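Local coordinates for carboxysome shell vertex protein CcmL (Thermosynechococcus elongatus, PDB 4N8F) that probably forms the pentameric vertices of the shell of the carboxysome, the polyhedral compartment in which RuBisCO is sequestered, at residues Ile3-Gly8 with Val26-Gly31; Asp17-Val22 with Lys72-Ala77. One frame throughout, in Å; residues are numbered along the deposited sequence.

Interaction 1. Residues Ile3-Gly8 with Val26-Gly31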
loop_
_atom_site.group_PDB
_atom_site.type_symbol
_atom_site.label_atom_id
_atom_site.label_comp_id
_atom_site.label_asym_id
_atom_site.label_seq_id
_atom_site.Cartn_x
_atom_site.Cartn_y
_atom_site.Cartn_z
ATOM N N ILE C 3 -11.304 0.020 -10.684
ATOM C CA ILE C 3 -12.568 0.437 -11.199
ATOM C C ILE C 3 -13.556 0.440 -10.025
ATOM O O ILE C 3 -13.560 -0.487 -9.191
ATOM C CB ILE C 3 -13.039 -0.551 -12.259
ATOM C CG1 ILE C 3 -12.067 -0.546 -13.442
ATOM C CG2 ILE C 3 -14.414 -0.157 -12.769
ATOM C CD1 ILE C 3 -12.359 -1.626 -14.426
ATOM N N ALA C 4 -14.372 1.468 -9.971
ATOM C CA ALA C 4 -15.412 1.578 -8.939
ATOM C C ALA C 4 -16.615 2.325 -9.470
ATOM O O ALA C 4 -16.598 3.017 -10.525
ATOM C CB ALA C 4 -14.870 2.268 -7.674
ATOM N N ARG C 5 -17.689 2.251 -8.694
ATOM C CA ARG C 5 -18.785 3.082 -8.999
ATOM C C ARG C 5 -19.018 4.084 -7.884
ATOM O O ARG C 5 -18.853 3.756 -6.711
ATOM C CB ARG C 5 -20.042 2.246 -9.283
ATOM C CG ARG C 5 -20.553 1.363 -8.158
ATOM C CD ARG C 5 -22.031 1.050 -8.487
ATOM N NE ARG C 5 -22.601 0.793 -7.248
ATOM C CZ ARG C 5 -23.442 1.519 -6.542
ATOM N NH1 ARG C 5 -24.193 2.544 -6.976
ATOM N NH2 ARG C 5 -23.592 1.038 -5.348
ATOM N N VAL C 6 -19.508 5.261 -8.256
ATOM C CA VAL C 6 -19.787 6.278 -7.264
ATOM C C VAL C 6 -21.039 5.928 -6.606
ATOM O O VAL C 6 -22.014 5.697 -7.263
ATOM C CB VAL C 6 -20.010 7.627 -7.905
ATOM C CG1 VAL C 6 -20.372 8.663 -6.862
ATOM C CG2 VAL C 6 -18.784 7.972 -8.694
ATOM N N CYS C 7 -21.059 5.876 -5.294
ATOM C CA CYS C 7 -22.296 5.452 -4.696
ATOM C C CYS C 7 -22.752 6.279 -3.580
ATOM O O CYS C 7 -23.817 5.989 -3.089
ATOM C CB CYS C 7 -22.242 4.003 -4.246
ATOM S SG CYS C 7 -21.142 3.719 -2.875
ATOM N N GLY C 8 -22.032 7.341 -3.207
ATOM C CA GLY C 8 -22.543 8.255 -2.193
ATOM C C GLY C 8 -21.578 9.374 -1.915
ATOM O O GLY C 8 -20.776 9.660 -2.726
ATOM N N VAL C 26 -18.152 8.601 -1.819
ATOM C CA VAL C 26 -18.031 7.193 -1.520
ATOM C C VAL C 26 -18.051 6.346 -2.806
ATOM O O VAL C 26 -18.917 6.518 -3.651
ATOM C CB VAL C 26 -19.150 6.742 -0.596
ATOM C CG1 VAL C 26 -18.917 5.313 -0.147
ATOM C CG2 VAL C 26 -19.290 7.688 0.590
ATOM N N LEU C 27 -17.093 5.444 -2.950
ATOM C CA LEU C 27 -16.926 4.555 -4.110
ATOM C C LEU C 27 -17.101 3.080 -3.664
ATOM O O LEU C 27 -16.589 2.675 -2.622
ATOM C CB LEU C 27 -15.537 4.735 -4.685
ATOM C CG LEU C 27 -15.111 6.177 -5.028
ATOM C CD1 LEU C 27 -13.789 6.267 -5.761
ATOM C CD2 LEU C 27 -16.146 6.830 -5.931
ATOM N N GLN C 28 -17.867 2.312 -4.421
ATOM C CA GLN C 28 -17.925 0.901 -4.220
ATOM C C GLN C 28 -17.073 0.290 -5.335
ATOM O O GLN C 28 -17.294 0.557 -6.491
ATOM C CB GLN C 28 -19.338 0.390 -4.342
ATOM C CG GLN C 28 -19.425 -1.137 -4.150
ATOM C CD GLN C 28 -20.851 -1.625 -4.033
ATOM O OE1 GLN C 28 -21.779 -0.975 -4.508
ATOM N NE2 GLN C 28 -21.031 -2.783 -3.406
ATOM N N TYR C 29 -16.125 -0.550 -4.956
ATOM C CA TYR C 29 -15.307 -1.242 -5.927
ATOM C C TYR C 29 -16.122 -2.216 -6.780
ATOM O O TYR C 29 -17.037 -2.839 -6.275
ATOM C CB TYR C 29 -14.101 -1.954 -5.238
ATOM C CG TYR C 29 -13.054 -0.984 -4.705
ATOM C CD1 TYR C 29 -12.917 -0.761 -3.354
ATOM C CD2 TYR C 29 -12.216 -0.271 -5.584
ATOM C CE1 TYR C 29 -11.974 0.099 -2.868
ATOM C CE2 TYR C 29 -11.265 0.571 -5.112
ATOM C CZ TYR C 29 -11.158 0.798 -3.761
ATOM O OH TYR C 29 -10.227 1.697 -3.280
ATOM N N LEU C 30 -15.682 -2.392 -8.042
ATOM C CA LEU C 30 -16.274 -3.317 -8.975
ATOM C C LEU C 30 -15.291 -4.461 -9.291
ATOM O O LEU C 30 -14.133 -4.231 -9.612
ATOM C CB LEU C 30 -16.717 -2.629 -10.253
ATOM C CG LEU C 30 -17.759 -1.501 -10.080
ATOM C CD1 LEU C 30 -18.079 -0.888 -11.456
ATOM C CD2 LEU C 30 -19.030 -1.969 -9.425
ATOM N N GLY C 31 -15.809 -5.662 -9.222
ATOM C CA GLY C 31 -15.040 -6.903 -9.426
ATOM C C GLY C 31 -15.129 -7.419 -10.840
ATOM O O GLY C 31 -15.488 -6.713 -11.765
HETATM O O HOH W 1 -12.041 -2.733 -8.411
#

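Interaction 2. Residues Asp17-Val22 with Lys72-Ala77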
loop_
_atom_site.group_PDB
_atom_site.type_symbol
_atom_site.label_atom_id
_atom_site.label_comp_id
_atom_site.label_asym_id
_atom_site.label_seq_id
_atom_site.Cartn_x
_atom_site.Cartn_y
_atom_site.Cartn_z
ATOM N N ASP C 17 -7.379 21.924 7.354
ATOM C CA ASP C 17 -7.534 23.150 6.544
ATOM C C ASP C 17 -7.292 22.940 5.067
ATOM O O ASP C 17 -7.868 23.622 4.232
ATOM C CB ASP C 17 -6.469 24.161 6.944
ATOM C CG ASP C 17 -6.798 24.910 8.191
ATOM O OD1 ASP C 17 -7.886 24.690 8.702
ATOM O OD2 ASP C 17 -5.966 25.712 8.648
ATOM N N THR C 18 -6.366 22.050 4.756
ATOM C CA THR C 18 -6.003 21.790 3.366
ATOM C C THR C 18 -7.119 21.052 2.585
ATOM O O THR C 18 -7.053 20.925 1.389
ATOM C CB THR C 18 -4.729 20.923 3.349
ATOM O OG1 THR C 18 -4.891 19.804 4.250
ATOM C CG2 THR C 18 -3.558 21.745 3.828
ATOM N N LEU C 19 -8.111 20.526 3.293
ATOM C CA LEU C 19 -9.261 19.899 2.685
ATOM C C LEU C 19 -10.490 20.772 2.495
ATOM O O LEU C 19 -11.501 20.263 2.067
ATOM C CB LEU C 19 -9.656 18.662 3.472
ATOM C CG LEU C 19 -8.517 17.685 3.681
ATOM C CD1 LEU C 19 -9.017 16.494 4.472
ATOM C CD2 LEU C 19 -7.980 17.298 2.319
ATOM N N THR C 20 -10.408 22.082 2.761
ATOM C CA THR C 20 -11.515 22.984 2.461
ATOM C C THR C 20 -11.993 22.915 1.007
ATOM O O THR C 20 -11.190 22.947 0.096
ATOM C CB THR C 20 -11.097 24.433 2.767
ATOM O OG1 THR C 20 -10.803 24.524 4.175
ATOM C CG2 THR C 20 -12.178 25.367 2.468
ATOM N N GLY C 21 -13.298 22.776 0.807
ATOM C CA GLY C 21 -13.897 22.607 -0.530
ATOM C C GLY C 21 -13.662 21.272 -1.211
ATOM O O GLY C 21 -13.976 21.118 -2.353
ATOM N N VAL C 22 -13.075 20.297 -0.553
ATOM C CA VAL C 22 -12.796 19.051 -1.248
ATOM C C VAL C 22 -14.072 18.221 -1.229
ATOM O O VAL C 22 -14.660 18.007 -0.184
ATOM C CB VAL C 22 -11.664 18.261 -0.586
ATOM C CG1 VAL C 22 -11.414 16.936 -1.343
ATOM C CG2 VAL C 22 -10.385 19.089 -0.584
ATOM N N LYS C 72 -2.422 18.187 0.096
ATOM C CA LYS C 72 -3.586 17.624 0.726
ATOM C C LYS C 72 -3.277 16.228 1.264
ATOM O O LYS C 72 -2.664 15.418 0.573
ATOM C CB LYS C 72 -4.781 17.612 -0.222
ATOM C CG LYS C 72 -5.184 18.985 -0.790
ATOM C CD LYS C 72 -6.515 18.792 -1.491
ATOM C CE LYS C 72 -7.035 20.018 -2.260
ATOM N NZ LYS C 72 -6.244 21.257 -2.155
ATOM N N PRO C 73 -3.676 15.941 2.500
ATOM C CA PRO C 73 -3.465 14.625 3.123
ATOM C C PRO C 73 -4.484 13.593 2.682
ATOM O O PRO C 73 -5.243 13.059 3.493
ATOM C CB PRO C 73 -3.630 14.912 4.629
ATOM C CG PRO C 73 -4.477 16.139 4.694
ATOM C CD PRO C 73 -4.253 16.920 3.437
ATOM N N ILE C 74 -4.526 13.349 1.385
ATOM C CA ILE C 74 -5.472 12.400 0.773
ATOM C C ILE C 74 -4.704 11.270 0.139
ATOM O O ILE C 74 -3.591 11.485 -0.406
ATOM C CB ILE C 74 -6.396 13.062 -0.262
ATOM C CG1 ILE C 74 -5.568 13.889 -1.264
ATOM C CG2 ILE C 74 -7.365 14.010 0.408
ATOM C CD1 ILE C 74 -6.371 14.219 -2.503
ATOM N N ASP C 75 -5.299 10.078 0.210
ATOM C CA ASP C 75 -4.713 8.856 -0.268
ATOM C C ASP C 75 -5.612 8.133 -1.300
ATOM O O ASP C 75 -5.397 7.020 -1.645
ATOM C CB ASP C 75 -4.384 7.966 0.914
ATOM C CG ASP C 75 -5.576 7.400 1.599
ATOM O OD1 ASP C 75 -6.726 7.825 1.323
ATOM O OD2 ASP C 75 -5.354 6.468 2.451
ATOM N N ALA C 76 -6.659 8.788 -1.758
ATOM C CA ALA C 76 -7.545 8.227 -2.794
ATOM C C ALA C 76 -8.190 9.374 -3.562
ATOM O O ALA C 76 -8.702 10.346 -2.949
ATOM C CB ALA C 76 -8.593 7.375 -2.179
ATOM N N ALA C 77 -8.198 9.277 -4.884
ATOM C CA ALA C 77 -8.856 10.305 -5.698
ATOM C C ALA C 77 -9.489 9.690 -6.915
ATOM O O ALA C 77 -8.874 8.790 -7.532
ATOM C CB ALA C 77 -7.868 11.358 -6.160
#

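Interaction 1. Residues Ile3-Gly8 with Val26-Gly31
Arg5 and Gln28 lie side by side on neighbouring antiparallel strands, their side chains pointing the same way and ending in a polar pair. The amide oxygen Gln28 OE1 sits at the edge of the guanidinium, in its plane, and accepts a hydrogen bond from Arg5 NH2 at 2.8 Å, with a much longer, weak one from Arg5 NE. The guanidinium and amide planes are nonetheless turned 61° apart. Beneath this pair the backbones are bonded in both directions, Arg5 N to Gln28 O at 2.8 Å and Gln28 N to Arg5 O at 2.9 Å. Arg5 NH1 also forms a salt bridge with Asp52, and NH2 one with Asp88 of a neighbouring subunit. An alanine in place of Arg5 would probably leave Gln28 OE1 without the guanidinium N-H groups that grip it, and Asp52 and Asp88 of the neighbouring subunit without this positive charge.

Strands 2-11 and 24-30 are adjacent in the beta barrel of this CcmL/EutN-family protein, which is placed in the OB clan, and their pairing is interrupted by a classic beta bulge: Cys7 and Gly8 both face Val26, whose O accepts from Cys7 N at 2.8 Å and from Gly8 N at 3.3 Å. Within the bulge, Cys7 SG stands between its backbone N and carbonyl carbon (chi1 68°), where it meets Val26 CG1. On the sheet face opposite Arg5, Val6 CG2 touches Leu27 CD2 at 4.0 Å, the two side chains crossing obliquely. Ala4 CB is pressed against Gln28 O at 3.2 Å and also meets Leu27 CB. Toward the other end of the pairing, Leu30 crosses Ile3 at about a right angle, Leu30 CD1 against Ile3 CG2, while a water bridges Ile3 O and Leu30 O, donating to each at 2.8 Å.

Interaction 2. Residues Asp17-Val22 with Lys72-Ala77
Pro73, at the centre of an inverse gamma turn, and Leu19, in the 3-10 turn 17-19, meet where two loops of the CcmL/EutN fold come together: the one leading to strand 24-30 and the one entering strand 76-81. The apolar part of the contact is carried by Leu19 CD2, which reaches Pro73 CD and, also at 3.9 Å, Ile74 CG2. The Leu19 and Ile74 side chains pass one another running in opposite senses, whereas the proline is crossed at a slant. Val22 adds a carbon-carbon contact, its CG2 lying 3.9 Å from Lys72 CE, with these two side chains likewise antiparallel to each other. Beyond the two segments, Val22 and Ile74 both pack on Ala44 of strand 39-45, and Leu19 also packs on Val79 of a neighbouring subunit.

No hydrogen bond joins the two segments; those of 17-22 are internal. A type II turn from Leu19 to Val22 is closed by Val22 N to Leu19 O at 3.1 Å, with Gly21 at positive phi, and Thr20 OG1 donates to Asp17 O at the same length.

Polar atoms take part across the contact mainly by lying against carbon. The Lys72 chain runs past the Thr18 carbonyl, CG coming within 3.5 Å of Thr18 O, and bends at its last torsion (chi4 -4°); the ammonium NZ is hydrogen-bonded to Asn68 O. Thr18 OG1, placed between its backbone N and carbonyl carbon, comes within 3.1 Å of Pro73 CD.

In the fold
The two contacts lie on opposite sides of the chain's centre, about 19 Å apart between their centres, and both reach the same five-stranded sheet. Interaction 1 joins strands 2-11 and 24-30 within that sheet; interaction 2 holds together two loops, one leading into strand 24-30 and the other into strand 76-81. Along the chain their segments alternate, 3-8, 17-22, 26-31 and 72-77, so segment 17-22 of interaction 2 lies in the connection between the two strands paired in interaction 1. Both contacts touch neighbouring subunits, and at Gly8 the sheet itself continues into a strand of another chain, so these parts of the fold also contribute to the homopentamer.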